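Local coordinates for HAT1-interacting factor 1 (Saccharomyces cerevisiae, PDB 4NQ0), which chaperones histones H3 and H4 as part of the nuclear HAT-B acetyltransferase complex and takes part in chromatin assembly and telomere silencing, at residues Glu250-Ala255 / Leu290-Gln295; Asp31-Lys36 / Phe67-Tyr72. All coordinates share one frame; numbering follows the deposited sequence.

Interaction 1: Glu250-Ala255 / Leu290-Gln295; sequences EMFSRA and LRWVDQ
Phe252 and Trp292 reach each other with similar first torsions. In both, CG lies anti to the carbonyl carbon and beside the backbone N, with chi1 -67° for Phe252. With chi2 at -81°, the phenyl ring of Phe252 turns a face to Trp292 CB. This CB sits 3.5 Å from the centroid of the Phe252 ring, nearly on the ring normal, as a CH-pi contact. Beyond CB the indole turns away from 250-255, and its five-membered ring is the part that meets the phenyl group. The closest atoms are Phe252 CE1 and Trp292 CD1, 3.5 Å apart. The two ring planes are inclined at 42°, so the pair is oblique and not a parallel stack. Farther out, the guanidinium of neighbouring Arg291 has Trp292 CZ2 over its centre, and its NE forms a salt bridge with Asp336.

Val293 extends the apolar patch at the base of the Phe252 side chain. Its CB is 4.4 Å from Phe252 CB, and its CG2 lies 4.5 Å from Ser253 CB. The hydroxyl of Ser253 is hydrogen-bonded to the backbone N of Leu165. No hydrogen bond joins the two segments, and the contact rests on apolar and aromatic packing near the surface.

Phe252 opens helix 252-266, with Met251 at its N-cap. Just before it, Glu250 has positive phi and is the C-prime residue of the Schellman motif that ends helix 229-248. The contact thus sets the turn between helices 229-248 and 252-266 against segment 290-295, which starts at the end of helix 273-290 and runs into the loop before helix 298-316. The segments lie in predicted TPR 2 and TPR 3, consistent with packing between neighbouring TPR repeats, and in the region that interacts with dimeric histones H2A and H2B.

Interaction 2: Asp31-Lys36 / Phe67-Tyr72; sequences DLLAQK and FAQAVY
Leu33 and Gln69 meet with their side chains at about a right angle. Leu33 projects from the last turn of helix 14-34, and its CA-CB bond points toward helix 61-77. Its CG is anti to the backbone N (chi1 -175°), which extends the isobutyl group toward helix 61-77. The two methyl branches then divide the work. CD2 approaches the base of the Gln69 side chain, 3.7 Å from Gln69 CB. CD1 comes down beside the helix backbone instead, 4.1 Å from both Ala70 CA and Ala70 N. The fork of Leu33 therefore covers two consecutive residues of helix 61-77.

Gln69 also directs its CA-CB bond toward the other segment. Within this pair it is the aliphatic CB that touches Leu33. No hydrogen bond crosses between the segments. The same glutamine side chain also touches Leu241 of helix 229-248.

At Ala70 the short side chain lets the leucine methyl settle near the main chain. The methyl of Ala70 packs on Ala42 of helix 38-51. Leu33 in turn touches Phe38 at the start of that helix, so helix 38-51 borders the contact. The nearest CA atoms across the segments are those of Leu33 and Ala70, 6.6 Å apart.

Just past Leu33, helix 14-34 ends. Lys36 takes positive phi, and its N bonds back to Leu33 O at 2.8 Å in a Schellman motif. Leu33 thus contributes both a main-chain acceptor to the helix end and a side chain to the interface. This is plain helix-to-helix packing within an all-helical fold, with a C-terminal Schellman turn beside the interface.

How the interactions relate
From the N terminus, interaction 2 comes first. It closes a loop of 30 residues that contains helix 38-51 and ties the end of helix 14-34 to helix 61-77. The chain then runs through a part that is not modelled, 80-159, and on through helices 202-218 and 229-248. Interaction 1 opens only after these. It closes a second loop, of 34 mostly helical residues, between the start of helix 252-266 and the loop before helix 298-316. The contacts are in series and neither nest nor cross. Their centres lie 26 Å apart and they do not touch. Helices 202-218 and 229-248 have side-chain contacts with segments of both.

Interaction 1: Glu250-Ala255 / Leu290-Gln295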
loop_
_atom_site.group_PDB
_atom_site.type_symbol
_atom_site.label_atom_id
_atom_site.label_comp_id
_atom_site.label_asym_id
_atom_site.label_seq_id
_atom_site.Cartn_x
_atom_site.Cartn_y
_atom_site.Cartn_z
ATOM N N GLU A 250 3.114 6.125 12.968
ATOM C CA GLU A 250 3.446 7.548 13.080
ATOM C C GLU A 250 4.590 8.026 12.179
ATOM O O GLU A 250 5.160 9.092 12.407
ATOM C CB GLU A 250 3.715 7.936 14.541
ATOM C CG GLU A 250 2.461 7.965 15.395
ATOM C CD GLU A 250 2.754 8.399 16.818
ATOM O OE1 GLU A 250 3.581 7.743 17.488
ATOM O OE2 GLU A 250 2.162 9.404 17.259
ATOM N N MET A 251 4.895 7.256 11.138
ATOM C CA MET A 251 5.845 7.684 10.121
ATOM C C MET A 251 5.066 8.352 8.992
ATOM O O MET A 251 4.918 7.800 7.908
ATOM C CB MET A 251 6.642 6.486 9.618
ATOM C CG MET A 251 7.339 5.754 10.740
ATOM S SD MET A 251 8.228 4.308 10.197
ATOM C CE MET A 251 6.877 3.216 9.835
ATOM N N PHE A 252 4.581 9.555 9.265
ATOM C CA PHE A 252 3.683 10.256 8.359
ATOM C C PHE A 252 4.318 10.678 7.037
ATOM O O PHE A 252 3.654 10.653 6.016
ATOM C CB PHE A 252 3.063 11.462 9.062
ATOM C CG PHE A 252 2.130 11.084 10.183
ATOM C CD1 PHE A 252 0.823 10.697 9.909
ATOM C CD2 PHE A 252 2.557 11.106 11.501
ATOM C CE1 PHE A 252 -0.045 10.341 10.929
ATOM C CE2 PHE A 252 1.699 10.749 12.528
ATOM C CZ PHE A 252 0.394 10.363 12.240
ATOM N N SER A 253 5.600 11.035 7.046
ATOM C CA SER A 253 6.280 11.438 5.808
ATOM C C SER A 253 6.426 10.242 4.863
ATOM O O SER A 253 6.178 10.356 3.665
ATOM C CB SER A 253 7.643 12.072 6.114
ATOM O OG SER A 253 8.397 12.259 4.931
ATOM N N ARG A 254 6.819 9.098 5.411
ATOM C CA ARG A 254 6.911 7.872 4.624
ATOM C C ARG A 254 5.533 7.443 4.137
ATOM O O ARG A 254 5.379 7.033 2.980
ATOM C CB ARG A 254 7.589 6.751 5.420
ATOM C CG ARG A 254 9.125 6.877 5.461
ATOM C CD ARG A 254 9.809 5.892 6.434
ATOM N NE ARG A 254 9.379 4.508 6.218
ATOM C CZ ARG A 254 10.019 3.429 6.675
ATOM N NH1 ARG A 254 11.143 3.541 7.383
ATOM N NH2 ARG A 254 9.534 2.220 6.414
ATOM N N ALA A 255 4.529 7.565 5.005
ATOM C CA ALA A 255 3.156 7.243 4.629
ATOM C C ALA A 255 2.734 8.015 3.399
ATOM O O ALA A 255 2.297 7.418 2.411
ATOM C CB ALA A 255 2.178 7.535 5.774
ATOM N N LEU A 290 -1.128 14.057 5.599
ATOM C CA LEU A 290 -0.567 15.399 5.481
ATOM C C LEU A 290 -0.922 16.326 6.634
ATOM O O LEU A 290 -0.128 17.193 6.992
ATOM C CB LEU A 290 -1.016 16.031 4.158
ATOM C CG LEU A 290 -0.281 17.217 3.546
ATOM C CD1 LEU A 290 1.226 17.047 3.577
ATOM C CD2 LEU A 290 -0.775 17.406 2.102
ATOM N N ARG A 291 -2.096 16.155 7.236
ATOM C CA ARG A 291 -2.449 17.017 8.373
ATOM C C ARG A 291 -1.520 16.825 9.577
ATOM O O ARG A 291 -1.333 17.750 10.355
ATOM C CB ARG A 291 -3.922 16.873 8.763
ATOM C CG ARG A 291 -4.307 15.530 9.306
ATOM C CD ARG A 291 -5.797 15.244 9.090
ATOM N NE ARG A 291 -6.598 15.851 10.149
ATOM C CZ ARG A 291 -7.342 15.186 11.035
ATOM N NH1 ARG A 291 -7.441 13.859 10.997
ATOM N NH2 ARG A 291 -8.011 15.862 11.962
ATOM N N TRP A 292 -0.894 15.655 9.694
ATOM C CA TRP A 292 -0.039 15.354 10.837
ATOM C C TRP A 292 1.457 15.592 10.609
ATOM O O TRP A 292 2.246 15.496 11.553
ATOM C CB TRP A 292 -0.268 13.907 11.275
ATOM C CG TRP A 292 -1.707 13.655 11.530
ATOM C CD1 TRP A 292 -2.545 12.857 10.805
ATOM C CD2 TRP A 292 -2.505 14.259 12.552
ATOM N NE1 TRP A 292 -3.819 12.912 11.328
ATOM C CE2 TRP A 292 -3.821 13.767 12.400
ATOM C CE3 TRP A 292 -2.232 15.162 13.591
ATOM C CZ2 TRP A 292 -4.864 14.141 13.249
ATOM C CZ3 TRP A 292 -3.270 15.539 14.437
ATOM C CH2 TRP A 292 -4.573 15.026 14.260
ATOM N N VAL A 293 1.855 15.888 9.377
ATOM C CA VAL A 293 3.267 16.051 9.078
ATOM C C VAL A 293 3.677 17.495 9.381
ATOM O O VAL A 293 3.144 18.435 8.793
ATOM C CB VAL A 293 3.596 15.618 7.624
ATOM C CG1 VAL A 293 2.985 16.565 6.621
ATOM C CG2 VAL A 293 5.108 15.509 7.424
ATOM N N ASP A 294 4.607 17.663 10.325
ATOM C CA ASP A 294 4.992 18.993 10.797
ATOM C C ASP A 294 5.832 19.745 9.768
ATOM O O ASP A 294 5.725 20.967 9.645
ATOM C CB ASP A 294 5.784 18.915 12.112
ATOM C CG ASP A 294 4.948 18.417 13.290
ATOM O OD1 ASP A 294 4.442 19.262 14.060
ATOM O OD2 ASP A 294 4.819 17.180 13.458
ATOM N N GLN A 295 6.647 19.011 9.020
ATOM C CA GLN A 295 7.681 19.623 8.182
ATOM C C GLN A 295 7.268 20.027 6.758
ATOM O O GLN A 295 8.116 20.438 5.968
ATOM C CB GLN A 295 8.933 18.725 8.165
ATOM C CG GLN A 295 10.034 19.211 9.132
ATOM C CD GLN A 295 9.486 19.708 10.474
ATOM O OE1 GLN A 295 8.765 18.989 11.167
ATOM N NE2 GLN A 295 9.824 20.944 10.835
#

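Interaction 2: Asp31-Lys36 / Phe67-Tyr72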
loop_
_atom_site.group_PDB
_atom_site.type_symbol
_atom_site.label_atom_id
_atom_site.label_comp_id
_atom_site.label_asym_id
_atom_site.label_seq_id
_atom_site.Cartn_x
_atom_site.Cartn_y
_atom_site.Cartn_z
ATOM N N ASP A 31 -8.766 -16.692 3.808
ATOM C CA ASP A 31 -10.022 -16.937 4.528
ATOM C C ASP A 31 -9.866 -16.697 6.023
ATOM O O ASP A 31 -10.775 -16.183 6.671
ATOM C CB ASP A 31 -10.519 -18.368 4.281
ATOM C CG ASP A 31 -11.033 -18.570 2.865
ATOM N N LEU A 32 -8.713 -17.065 6.571
ATOM C CA LEU A 32 -8.438 -16.851 7.991
ATOM C C LEU A 32 -8.315 -15.360 8.314
ATOM O O LEU A 32 -8.717 -14.915 9.391
ATOM C CB LEU A 32 -7.164 -17.583 8.416
ATOM C CG LEU A 32 -7.243 -19.111 8.511
ATOM C CD1 LEU A 32 -5.848 -19.702 8.652
ATOM C CD2 LEU A 32 -8.134 -19.562 9.671
ATOM N N LEU A 33 -7.738 -14.604 7.386
ATOM C CA LEU A 33 -7.615 -13.163 7.545
ATOM C C LEU A 33 -8.998 -12.524 7.486
ATOM O O LEU A 33 -9.306 -11.672 8.308
ATOM C CB LEU A 33 -6.706 -12.570 6.465
ATOM C CG LEU A 33 -6.389 -11.069 6.563
ATOM C CD1 LEU A 33 -5.729 -10.717 7.896
ATOM C CD2 LEU A 33 -5.511 -10.625 5.400
ATOM N N ALA A 34 -9.819 -12.960 6.521
ATOM C CA ALA A 34 -11.229 -12.538 6.407
ATOM C C ALA A 34 -12.025 -12.830 7.676
ATOM O O ALA A 34 -12.914 -12.071 8.040
ATOM C CB ALA A 34 -11.901 -13.215 5.207
ATOM N N GLN A 35 -11.697 -13.929 8.350
ATOM C CA GLN A 35 -12.317 -14.265 9.634
ATOM C C GLN A 35 -11.710 -13.492 10.815
ATOM O O GLN A 35 -12.148 -13.670 11.950
ATOM C CB GLN A 35 -12.194 -15.766 9.905
ATOM C CG GLN A 35 -12.998 -16.649 8.963
ATOM C CD GLN A 35 -12.730 -18.119 9.228
ATOM O OE1 GLN A 35 -12.951 -18.600 10.340
ATOM N NE2 GLN A 35 -12.234 -18.837 8.217
ATOM N N LYS A 36 -10.717 -12.642 10.553
ATOM C CA LYS A 36 -9.998 -11.885 11.591
ATOM C C LYS A 36 -9.148 -12.783 12.504
ATOM O O LYS A 36 -8.840 -12.408 13.635
ATOM C CB LYS A 36 -10.945 -11.023 12.456
ATOM C CG LYS A 36 -12.105 -10.319 11.727
ATOM C CD LYS A 36 -11.622 -9.342 10.670
ATOM N N PHE A 67 0.433 -12.180 4.981
ATOM C CA PHE A 67 1.310 -12.247 6.155
ATOM C C PHE A 67 1.461 -10.838 6.751
ATOM O O PHE A 67 1.330 -10.646 7.964
ATOM C CB PHE A 67 2.678 -12.823 5.737
ATOM C CG PHE A 67 3.560 -13.348 6.872
ATOM C CD1 PHE A 67 3.303 -13.093 8.221
ATOM C CD2 PHE A 67 4.706 -14.064 6.552
ATOM C CE1 PHE A 67 4.164 -13.574 9.207
ATOM C CE2 PHE A 67 5.564 -14.547 7.532
ATOM C CZ PHE A 67 5.290 -14.304 8.858
ATOM N N ALA A 68 1.717 -9.853 5.895
ATOM C CA ALA A 68 1.913 -8.480 6.346
ATOM C C ALA A 68 0.655 -7.919 7.009
ATOM O O ALA A 68 0.725 -7.346 8.089
ATOM C CB ALA A 68 2.337 -7.597 5.189
ATOM N N GLN A 69 -0.491 -8.083 6.361
ATOM C CA GLN A 69 -1.757 -7.661 6.959
ATOM C C GLN A 69 -1.966 -8.324 8.309
ATOM O O GLN A 69 -2.293 -7.652 9.282
ATOM C CB GLN A 69 -2.933 -8.010 6.064
ATOM C CG GLN A 69 -2.980 -7.243 4.760
ATOM C CD GLN A 69 -4.362 -6.691 4.465
ATOM O OE1 GLN A 69 -4.938 -6.967 3.415
ATOM N NE2 GLN A 69 -4.901 -5.909 5.398
ATOM N N ALA A 70 -1.749 -9.640 8.364
ATOM C CA ALA A 70 -1.986 -10.405 9.584
ATOM C C ALA A 70 -1.188 -9.829 10.739
ATOM O O ALA A 70 -1.737 -9.558 11.811
ATOM C CB ALA A 70 -1.634 -11.871 9.381
ATOM N N VAL A 71 0.105 -9.624 10.504
ATOM C CA VAL A 71 1.010 -9.173 11.547
ATOM C C VAL A 71 0.747 -7.710 11.921
ATOM O O VAL A 71 0.827 -7.341 13.088
ATOM C CB VAL A 71 2.480 -9.393 11.129
ATOM C CG1 VAL A 71 3.416 -8.813 12.151
ATOM C CG2 VAL A 71 2.753 -10.887 10.948
ATOM N N TYR A 72 0.417 -6.884 10.937
ATOM C CA TYR A 72 0.020 -5.504 11.214
ATOM C C TYR A 72 -1.163 -5.476 12.185
ATOM O O TYR A 72 -1.122 -4.796 13.210
ATOM C CB TYR A 72 -0.338 -4.773 9.911
ATOM C CG TYR A 72 -1.060 -3.454 10.106
ATOM C CD1 TYR A 72 -0.512 -2.449 10.892
ATOM C CD2 TYR A 72 -2.283 -3.207 9.487
ATOM C CE1 TYR A 72 -1.166 -1.235 11.065
ATOM C CE2 TYR A 72 -2.943 -2.000 9.652
ATOM C CZ TYR A 72 -2.377 -1.016 10.442
ATOM O OH TYR A 72 -3.029 0.186 10.616
#